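Local coordinates for putative enoyl-CoA hydratase/isomerase (Bordetella parapertussis, PDB 3ISA), which probably acts as a crotonase-family enoyl-CoA hydratase or isomerase, transforming the acyl group of a coenzyme A thioester, at residues D[16-21]-D[47-52]; D[52-57]-D[95-100]; D[103-108]-D[129-134]. All coordinates share one frame; numbering follows the deposited sequence.

The three contacts follow one another along the chain and step through the crotonase fold. Interactions 1 and 2 are close neighbours, their centres about 7 Å apart: they share Pro52, and Val51 O of the first lies 2.5 Å from Ser99 OG of the second, a probable hydrogen bond. Interaction 3 is farther off, its centre about 19 Å from that of interaction 2 and about 23 Å from that of interaction 1. It is tied to interaction 2 by Phe56 O and Leu104 N, 3.0 Å apart across adjacent strands, a probable hydrogen bond. Segment 103-108 then leaves that sheet for a smaller one, heading into the loop that in crotonases probably supplies part of the oxyanion hole.

Interaction 1 (D[16-21]-D[47-52]); sequences AAWTFT and HREQVP
One face of the Trp18 indole is met by a methyl group of Val51, and its edge by a carboxylate. Val51 CG2 lies 3.5 Å from the centroid of the five-membered ring and 16° off its normal, which meets the geometry of a CH-pi contact; the approach to Trp18 NE1, at 3.4 Å, puts the methyl off-centre on the rim side. In the ring plane, Phe20 CZ and Glu49 OE1 sit at the edge. Glu49 OE1 comes within 3.2 Å of Trp18 CZ2, and the carboxylate stands 79° from the indole plane, so an oxygen meets the C-H rim and not the pi cloud, consistent with a weak electrostatic attraction.

The Val51 torsion explains how both methyls are used. With CG1 anti to the backbone N (chi1 -178°), CG2 points over the indole while CG1 settles 3.6 Å from Trp18 CD1 and equally close to Trp18 N, bridging ring and main chain. Beside it, the Pro52 ring rests on the Ala16 carbonyl, with Pro52 CB 3.4 Å from Ala16 O. No hydrogen bond crosses between the segments.

Gln50, at positive phi, closes helix 33-48 in a Schellman motif, and the chain then doubles back through Val51 to begin strand 53-58. The contact thus joins the elements of a beta-alpha-beta unit: Trp18 also packs on Ala45 and Ala46 of the helix, makes a cation-pi contact with Arg13, and its backbone is hydrogen-bonded to those of Leu53 and Val55 on the adjacent parallel strand.

Interaction 2 (D[52-57]-D[95-100]); sequences PLLVFA and AGSPSL
Leu100, Leu54 and Ser99 bury the most surface here and combine a parallel beta bridge with a leucine packed on two serines. Strands 53-58 and 100-105 are adjacent and parallel in the crotonase sheet, with helix 77-95 between them in the chain, and the contact lies where both begin. The backbone N-H of Leu100 donates to Pro52 O at 2.8 Å, a bond bent at the hydrogen (133°), whereas its carbonyl oxygen receives Leu54 N at 2.9 Å along a nearly straight path (168°). Both donors lie close to the C=O axes of their acceptors. These two bonds straddle Leu53, which pairs with Leu100 as a parallel bridge, and the same Leu100 O also takes a CA-H contact from Leu53 CA at 3.4 Å. With CG anti to the backbone N in each, the Leu53 and Leu100 side chains lie side by side, and Leu53 CD1 is 3.9 Å from Leu100 CG. On this face Ala197 of helix 186-197 packs on both leucines, and Leu157 of a second subunit reaches Leu100.

The Leu54 side chain is directed to the other face of the sheet. Its CG lies 3.6 Å from Ser99 CB, and its CD1 continues to Ser97 OG, 3.8 Å away, so the branched tip spans both serines. Ser97 OG accepts Ser99 N at 3.1 Å, an ST turn between helix 77-95 and strand 100-105.

Chemically, the strand start is held by main-chain bonds, and both buried serines have polar partners: Ser99 OG is hydrogen-bonded to Val51 O, and Ser97 OG, besides accepting Ser99 N, has a weak bond with His47 NE2. Their flanks can therefore lie against leucine without leaving either hydroxyl oxygen unpartnered.

Interaction 3 (D[103-108]-D[129-134]); sequences ALAHGR and AGFRMP
Ala129 CB lies over the backbone at the turn out of strand 100-105, 4.0 Å from His106 CA and 3.8 Å from Gly107 O. This is where the chain passes from the large to the small sheet of the crotonase fold: segment 103-108 belongs to the six-stranded sheet up to Ala105, then swings away through His106 and Gly107 to enter the small sheet of strands 108-110, 130-132 and 165-167. The pairing of strands 108-110 and 130-132 rests here on one parallel bridge, Arg108 with Gly130, their CA atoms 4.8 Å apart. Gly107 makes the turn with phi at +66°, a value a residue without a side chain adopts easily. Past this bridge the chain continues into the segment that, as in other crotonases, probably carries an oxyanion-hole amide.

Ala105 CB meets Phe131 CE1 at 4.0 Å, approaching the ring obliquely. Phe131 belongs to an aromatic cluster with Phe117, Phe166 and Phe176, and the methyl is one of several contacts between this cluster and the larger sheet, where Phe131 also touches Cys125. His106 NE2 is bonded to Gly60 O.

A single hydrogen bond fastens the segments: Gly130 N donates to Gly107 O at 2.9 Å, almost straight at the hydrogen (167°), yet the nitrogen stands 37° out of the carbonyl plane, while Ala129 CA adds a C-H contact to the same oxygen at 3.4 Å.

Interaction 1 (D[16-21]-D[47-52])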
loop_
_atom_site.group_PDB
_atom_site.type_symbol
_atom_site.label_atom_id
_atom_site.label_comp_id
_atom_site.label_asym_id
_atom_site.label_seq_id
_atom_site.Cartn_x
_atom_site.Cartn_y
_atom_site.Cartn_z
ATOM N N ALA D 16 30.832 -2.364 -22.074
ATOM C CA ALA D 16 29.515 -2.974 -21.804
ATOM C C ALA D 16 29.357 -3.572 -20.400
ATOM O O ALA D 16 28.236 -3.896 -19.980
ATOM C CB ALA D 16 29.170 -4.026 -22.852
ATOM N N ALA D 17 30.461 -3.704 -19.664
ATOM C CA ALA D 17 30.456 -4.489 -18.419
ATOM C C ALA D 17 31.598 -4.158 -17.478
ATOM O O ALA D 17 32.748 -4.012 -17.915
ATOM C CB ALA D 17 30.480 -5.998 -18.724
ATOM N N TRP D 18 31.282 -4.073 -16.186
ATOM C CA TRP D 18 32.299 -4.067 -15.142
ATOM C C TRP D 18 32.218 -5.399 -14.425
ATOM O O TRP D 18 31.119 -5.883 -14.113
ATOM C CB TRP D 18 32.076 -2.954 -14.114
ATOM C CG TRP D 18 32.426 -1.573 -14.574
ATOM C CD1 TRP D 18 32.634 -1.142 -15.860
ATOM C CD2 TRP D 18 32.580 -0.426 -13.732
ATOM N NE1 TRP D 18 32.920 0.210 -15.863
ATOM C CE2 TRP D 18 32.892 0.673 -14.571
ATOM C CE3 TRP D 18 32.497 -0.224 -12.347
ATOM C CZ2 TRP D 18 33.096 1.969 -14.070
ATOM C CZ3 TRP D 18 32.697 1.070 -11.845
ATOM C CH2 TRP D 18 33.004 2.149 -12.706
ATOM N N THR D 19 33.372 -6.002 -14.179
ATOM C CA THR D 19 33.424 -7.237 -13.425
ATOM C C THR D 19 34.031 -6.966 -12.047
ATOM O O THR D 19 35.170 -6.492 -11.923
ATOM C CB THR D 19 34.219 -8.324 -14.188
ATOM O OG1 THR D 19 33.624 -8.517 -15.473
ATOM C CG2 THR D 19 34.246 -9.655 -13.403
ATOM N N PHE D 20 33.242 -7.273 -11.028
ATOM C CA PHE D 20 33.625 -7.142 -9.634
ATOM C C PHE D 20 34.059 -8.507 -9.110
ATOM O O PHE D 20 33.227 -9.380 -8.853
ATOM C CB PHE D 20 32.432 -6.653 -8.803
ATOM C CG PHE D 20 31.948 -5.272 -9.169
ATOM C CD1 PHE D 20 32.451 -4.151 -8.517
ATOM C CD2 PHE D 20 30.975 -5.099 -10.145
ATOM C CE1 PHE D 20 32.006 -2.862 -8.843
ATOM C CE2 PHE D 20 30.515 -3.811 -10.488
ATOM C CZ PHE D 20 31.032 -2.686 -9.823
ATOM N N THR D 21 35.363 -8.691 -8.949
ATOM C CA THR D 21 35.870 -9.945 -8.434
ATOM C C THR D 21 36.217 -9.784 -6.957
ATOM O O THR D 21 37.150 -9.052 -6.604
ATOM C CB THR D 21 37.097 -10.452 -9.256
ATOM O OG1 THR D 21 36.736 -10.585 -10.629
ATOM C CG2 THR D 21 37.601 -11.795 -8.711
ATOM N N HIS D 47 26.855 2.959 -11.389
ATOM C CA HIS D 47 25.561 3.572 -11.601
ATOM C C HIS D 47 25.710 5.002 -12.153
ATOM O O HIS D 47 24.966 5.394 -13.053
ATOM C CB HIS D 47 24.708 3.492 -10.331
ATOM C CG HIS D 47 24.348 2.087 -9.935
ATOM N ND1 HIS D 47 23.707 1.783 -8.754
ATOM C CD2 HIS D 47 24.550 0.904 -10.564
ATOM C CE1 HIS D 47 23.519 0.479 -8.682
ATOM N NE2 HIS D 47 24.033 -0.078 -9.762
ATOM N N ARG D 48 26.689 5.752 -11.659
ATOM C CA ARG D 48 26.996 7.079 -12.212
ATOM C C ARG D 48 27.390 6.992 -13.689
ATOM O O ARG D 48 26.975 7.817 -14.510
ATOM C CB ARG D 48 28.094 7.765 -11.399
ATOM C CG ARG D 48 27.626 8.284 -10.026
ATOM C CD ARG D 48 28.637 9.286 -9.421
ATOM N NE ARG D 48 30.026 8.821 -9.559
ATOM C CZ ARG D 48 30.666 8.050 -8.678
ATOM N NH1 ARG D 48 30.049 7.655 -7.559
ATOM N NH2 ARG D 48 31.936 7.679 -8.911
ATOM N N GLU D 49 28.144 5.949 -14.033
ATOM C CA GLU D 49 28.692 5.799 -15.384
ATOM C C GLU D 49 27.750 4.999 -16.295
ATOM O O GLU D 49 28.040 4.760 -17.480
ATOM C CB GLU D 49 30.120 5.220 -15.288
ATOM C CG GLU D 49 31.066 6.193 -14.500
ATOM C CD GLU D 49 32.459 5.645 -14.118
ATOM O OE1 GLU D 49 33.148 5.083 -14.988
ATOM O OE2 GLU D 49 32.889 5.832 -12.946
ATOM N N GLN D 50 26.600 4.620 -15.734
ATOM C CA GLN D 50 25.544 3.872 -16.449
ATOM C C GLN D 50 26.053 2.625 -17.171
ATOM O O GLN D 50 25.672 2.354 -18.315
ATOM C CB GLN D 50 24.766 4.779 -17.402
ATOM C CG GLN D 50 23.983 5.846 -16.675
ATOM C CD GLN D 50 23.139 6.658 -17.617
ATOM O OE1 GLN D 50 23.662 7.351 -18.479
ATOM N NE2 GLN D 50 21.819 6.564 -17.469
ATOM N N VAL D 51 26.914 1.879 -16.478
ATOM C CA VAL D 51 27.455 0.620 -16.968
ATOM C C VAL D 51 26.308 -0.371 -17.235
ATOM O O VAL D 51 25.462 -0.615 -16.359
ATOM C CB VAL D 51 28.491 0.026 -15.971
ATOM C CG1 VAL D 51 29.079 -1.276 -16.513
ATOM C CG2 VAL D 51 29.610 1.054 -15.670
ATOM N N PRO D 52 26.243 -0.912 -18.456
ATOM C CA PRO D 52 25.111 -1.793 -18.810
ATOM C C PRO D 52 25.024 -3.073 -17.982
ATOM O O PRO D 52 23.918 -3.463 -17.543
ATOM C CB PRO D 52 25.365 -2.114 -20.287
ATOM C CG PRO D 52 26.235 -0.974 -20.786
ATOM C CD PRO D 52 27.145 -0.693 -19.608
#

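Interaction 2 (D[52-57]-D[95-100])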
loop_
_atom_site.group_PDB
_atom_site.type_symbol
_atom_site.label_atom_id
_atom_site.label_comp_id
_atom_site.label_asym_id
_atom_site.label_seq_id
_atom_site.Cartn_x
_atom_site.Cartn_y
_atom_site.Cartn_z
ATOM N N PRO D 52 26.243 -0.912 -18.456
ATOM C CA PRO D 52 25.111 -1.793 -18.810
ATOM C C PRO D 52 25.024 -3.073 -17.982
ATOM O O PRO D 52 23.918 -3.463 -17.543
ATOM C CB PRO D 52 25.365 -2.114 -20.287
ATOM C CG PRO D 52 26.235 -0.974 -20.786
ATOM C CD PRO D 52 27.145 -0.693 -19.608
ATOM N N LEU D 53 26.174 -3.703 -17.743
ATOM C CA LEU D 53 26.222 -4.980 -17.038
ATOM C C LEU D 53 27.238 -4.963 -15.891
ATOM O O LEU D 53 28.412 -4.593 -16.083
ATOM C CB LEU D 53 26.591 -6.109 -18.010
ATOM C CG LEU D 53 26.833 -7.484 -17.374
ATOM C CD1 LEU D 53 25.513 -8.114 -16.881
ATOM C CD2 LEU D 53 27.532 -8.427 -18.360
ATOM N N LEU D 54 26.789 -5.355 -14.706
ATOM C CA LEU D 54 27.693 -5.623 -13.585
ATOM C C LEU D 54 27.811 -7.115 -13.396
ATOM O O LEU D 54 26.795 -7.819 -13.219
ATOM C CB LEU D 54 27.163 -5.004 -12.281
ATOM C CG LEU D 54 26.675 -3.558 -12.361
ATOM C CD1 LEU D 54 26.264 -3.024 -10.975
ATOM C CD2 LEU D 54 27.722 -2.660 -13.021
ATOM N N VAL D 55 29.049 -7.597 -13.421
ATOM C CA VAL D 55 29.336 -9.013 -13.183
ATOM C C VAL D 55 29.982 -9.198 -11.798
ATOM O O VAL D 55 30.913 -8.466 -11.422
ATOM C CB VAL D 55 30.258 -9.611 -14.289
ATOM C CG1 VAL D 55 30.577 -11.085 -14.000
ATOM C CG2 VAL D 55 29.631 -9.436 -15.670
ATOM N N PHE D 56 29.462 -10.154 -11.026
ATOM C CA PHE D 56 30.025 -10.498 -9.723
ATOM C C PHE D 56 30.588 -11.922 -9.682
ATOM O O PHE D 56 29.893 -12.890 -9.993
ATOM C CB PHE D 56 28.978 -10.323 -8.625
ATOM C CG PHE D 56 28.524 -8.897 -8.459
ATOM C CD1 PHE D 56 29.159 -8.066 -7.532
ATOM C CD2 PHE D 56 27.476 -8.384 -9.232
ATOM C CE1 PHE D 56 28.762 -6.753 -7.375
ATOM C CE2 PHE D 56 27.059 -7.046 -9.079
ATOM C CZ PHE D 56 27.710 -6.239 -8.143
ATOM N N ALA D 57 31.845 -12.035 -9.261
ATOM C CA ALA D 57 32.516 -13.335 -9.198
ATOM C C ALA D 57 33.449 -13.365 -8.000
ATOM O O ALA D 57 33.720 -12.335 -7.401
ATOM C CB ALA D 57 33.280 -13.604 -10.492
ATOM N N ALA D 95 20.456 -5.092 -5.960
ATOM C CA ALA D 95 19.094 -5.563 -6.312
ATOM C C ALA D 95 18.306 -4.581 -7.171
ATOM O O ALA D 95 17.635 -4.991 -8.131
ATOM C CB ALA D 95 18.302 -5.933 -5.077
ATOM N N GLY D 96 18.393 -3.299 -6.824
ATOM C CA GLY D 96 17.677 -2.227 -7.528
ATOM C C GLY D 96 18.496 -1.541 -8.620
ATOM O O GLY D 96 18.162 -0.439 -9.047
ATOM N N SER D 97 19.561 -2.190 -9.079
ATOM C CA SER D 97 20.485 -1.576 -10.047
ATOM C C SER D 97 19.781 -1.295 -11.396
ATOM O O SER D 97 19.051 -2.149 -11.898
ATOM C CB SER D 97 21.688 -2.476 -10.286
ATOM O OG SER D 97 22.653 -1.850 -11.124
ATOM N N PRO D 98 20.027 -0.114 -11.981
ATOM C CA PRO D 98 19.655 0.148 -13.382
ATOM C C PRO D 98 20.469 -0.702 -14.364
ATOM O O PRO D 98 20.064 -0.854 -15.520
ATOM C CB PRO D 98 19.999 1.632 -13.567
ATOM C CG PRO D 98 20.106 2.192 -12.162
ATOM C CD PRO D 98 20.652 1.062 -11.349
ATOM N N SER D 99 21.628 -1.201 -13.935
ATOM C CA SER D 99 22.409 -2.136 -14.763
ATOM C C SER D 99 21.777 -3.516 -14.692
ATOM O O SER D 99 21.203 -3.882 -13.669
ATOM C CB SER D 99 23.835 -2.272 -14.245
ATOM O OG SER D 99 24.493 -1.020 -14.112
ATOM N N LEU D 100 21.906 -4.301 -15.760
ATOM C CA LEU D 100 21.695 -5.749 -15.638
ATOM C C LEU D 100 22.802 -6.269 -14.705
ATOM O O LEU D 100 23.927 -5.750 -14.713
ATOM C CB LEU D 100 21.799 -6.441 -16.995
ATOM C CG LEU D 100 21.629 -7.971 -17.019
ATOM C CD1 LEU D 100 20.239 -8.364 -16.421
ATOM C CD2 LEU D 100 21.790 -8.511 -18.422
#

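Interaction 3 (D[103-108]-D[129-134])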
loop_
_atom_site.group_PDB
_atom_site.type_symbol
_atom_site.label_atom_id
_atom_site.label_comp_id
_atom_site.label_asym_id
_atom_site.label_seq_id
_atom_site.Cartn_x
_atom_site.Cartn_y
_atom_site.Cartn_z
ATOM N N ALA D 103 25.653 -12.874 -11.605
ATOM C CA ALA D 103 26.512 -13.459 -10.589
ATOM C C ALA D 103 26.898 -14.874 -11.005
ATOM O O ALA D 103 26.092 -15.594 -11.586
ATOM C CB ALA D 103 25.837 -13.461 -9.249
ATOM N N LEU D 104 28.128 -15.251 -10.687
ATOM C CA LEU D 104 28.680 -16.533 -11.081
ATOM C C LEU D 104 29.315 -17.161 -9.852
ATOM O O LEU D 104 30.354 -16.690 -9.372
ATOM C CB LEU D 104 29.723 -16.336 -12.188
ATOM C CG LEU D 104 29.252 -15.718 -13.510
ATOM C CD1 LEU D 104 30.456 -15.196 -14.303
ATOM C CD2 LEU D 104 28.420 -16.687 -14.335
ATOM N N ALA D 105 28.650 -18.183 -9.307
ATOM C CA ALA D 105 29.057 -18.780 -8.033
ATOM C C ALA D 105 29.701 -20.137 -8.241
ATOM O O ALA D 105 29.348 -20.864 -9.170
ATOM C CB ALA D 105 27.878 -18.941 -7.104
ATOM N N HIS D 106 30.636 -20.458 -7.355
ATOM C CA HIS D 106 31.256 -21.764 -7.309
ATOM C C HIS D 106 31.597 -22.037 -5.859
ATOM O O HIS D 106 31.517 -21.126 -5.033
ATOM C CB HIS D 106 32.476 -21.856 -8.256
ATOM C CG HIS D 106 33.634 -20.977 -7.879
ATOM N ND1 HIS D 106 33.580 -19.602 -7.929
ATOM C CD2 HIS D 106 34.894 -21.288 -7.492
ATOM C CE1 HIS D 106 34.746 -19.103 -7.558
ATOM N NE2 HIS D 106 35.560 -20.104 -7.285
ATOM N N GLY D 107 31.913 -23.292 -5.531
ATOM C CA GLY D 107 32.318 -23.644 -4.177
ATOM C C GLY D 107 31.207 -23.469 -3.147
ATOM O O GLY D 107 30.015 -23.378 -3.502
ATOM N N ARG D 108 31.617 -23.397 -1.883
ATOM C CA ARG D 108 30.700 -23.313 -0.750
ATOM C C ARG D 108 30.458 -21.858 -0.342
ATOM O O ARG D 108 31.392 -21.141 0.040
ATOM C CB ARG D 108 31.254 -24.110 0.433
ATOM C CG ARG D 108 31.451 -25.606 0.141
ATOM C CD ARG D 108 32.222 -26.307 1.260
ATOM N NE ARG D 108 31.538 -26.189 2.547
ATOM C CZ ARG D 108 31.882 -26.842 3.655
ATOM N NH1 ARG D 108 32.910 -27.681 3.655
ATOM N NH2 ARG D 108 31.185 -26.654 4.768
ATOM N N ALA D 129 28.582 -26.417 -6.810
ATOM C CA ALA D 129 28.397 -25.290 -5.869
ATOM C C ALA D 129 27.354 -25.579 -4.787
ATOM O O ALA D 129 26.425 -26.368 -4.992
ATOM C CB ALA D 129 28.032 -24.010 -6.632
ATOM N N GLY D 130 27.512 -24.930 -3.639
ATOM C CA GLY D 130 26.614 -25.119 -2.505
ATOM C C GLY D 130 26.307 -23.783 -1.850
ATOM O O GLY D 130 27.095 -22.827 -1.953
ATOM N N PHE D 131 25.153 -23.708 -1.192
ATOM C CA PHE D 131 24.664 -22.458 -0.633
ATOM C C PHE D 131 24.047 -22.740 0.724
ATOM O O PHE D 131 23.346 -23.740 0.892
ATOM C CB PHE D 131 23.567 -21.827 -1.522
ATOM C CG PHE D 131 23.943 -21.651 -2.976
ATOM C CD1 PHE D 131 24.559 -20.472 -3.421
ATOM C CD2 PHE D 131 23.652 -22.653 -3.916
ATOM C CE1 PHE D 131 24.886 -20.302 -4.780
ATOM C CE2 PHE D 131 23.985 -22.499 -5.261
ATOM C CZ PHE D 131 24.609 -21.323 -5.701
ATOM N N ARG D 132 24.271 -21.846 1.677
ATOM C CA ARG D 132 23.570 -21.886 2.960
ATOM C C ARG D 132 23.394 -20.475 3.522
ATOM O O ARG D 132 24.337 -19.686 3.510
ATOM C CB ARG D 132 24.358 -22.750 3.954
ATOM C CG ARG D 132 23.570 -23.123 5.209
ATOM C CD ARG D 132 24.403 -23.902 6.247
ATOM N NE ARG D 132 23.576 -24.272 7.395
ATOM C CZ ARG D 132 23.987 -24.345 8.663
ATOM N NH1 ARG D 132 25.238 -24.056 9.004
ATOM N NH2 ARG D 132 23.122 -24.695 9.609
ATOM N N MET D 133 22.195 -20.149 4.010
ATOM C CA MET D 133 21.962 -18.886 4.723
ATOM C C MET D 133 21.523 -19.240 6.145
ATOM O O MET D 133 20.327 -19.452 6.383
ATOM C CB MET D 133 20.884 -18.028 4.024
ATOM C CG MET D 133 21.292 -17.352 2.667
ATOM S SD MET D 133 19.891 -16.854 1.619
ATOM C CE MET D 133 19.447 -18.453 0.947
ATOM N N PRO D 134 22.488 -19.362 7.081
ATOM C CA PRO D 134 22.240 -19.846 8.448
ATOM C C PRO D 134 21.976 -18.777 9.513
ATOM O O PRO D 134 21.819 -19.125 10.679
ATOM C CB PRO D 134 23.543 -20.577 8.783
ATOM C CG PRO D 134 24.591 -19.793 8.043
ATOM C CD PRO D 134 23.923 -19.098 6.865
#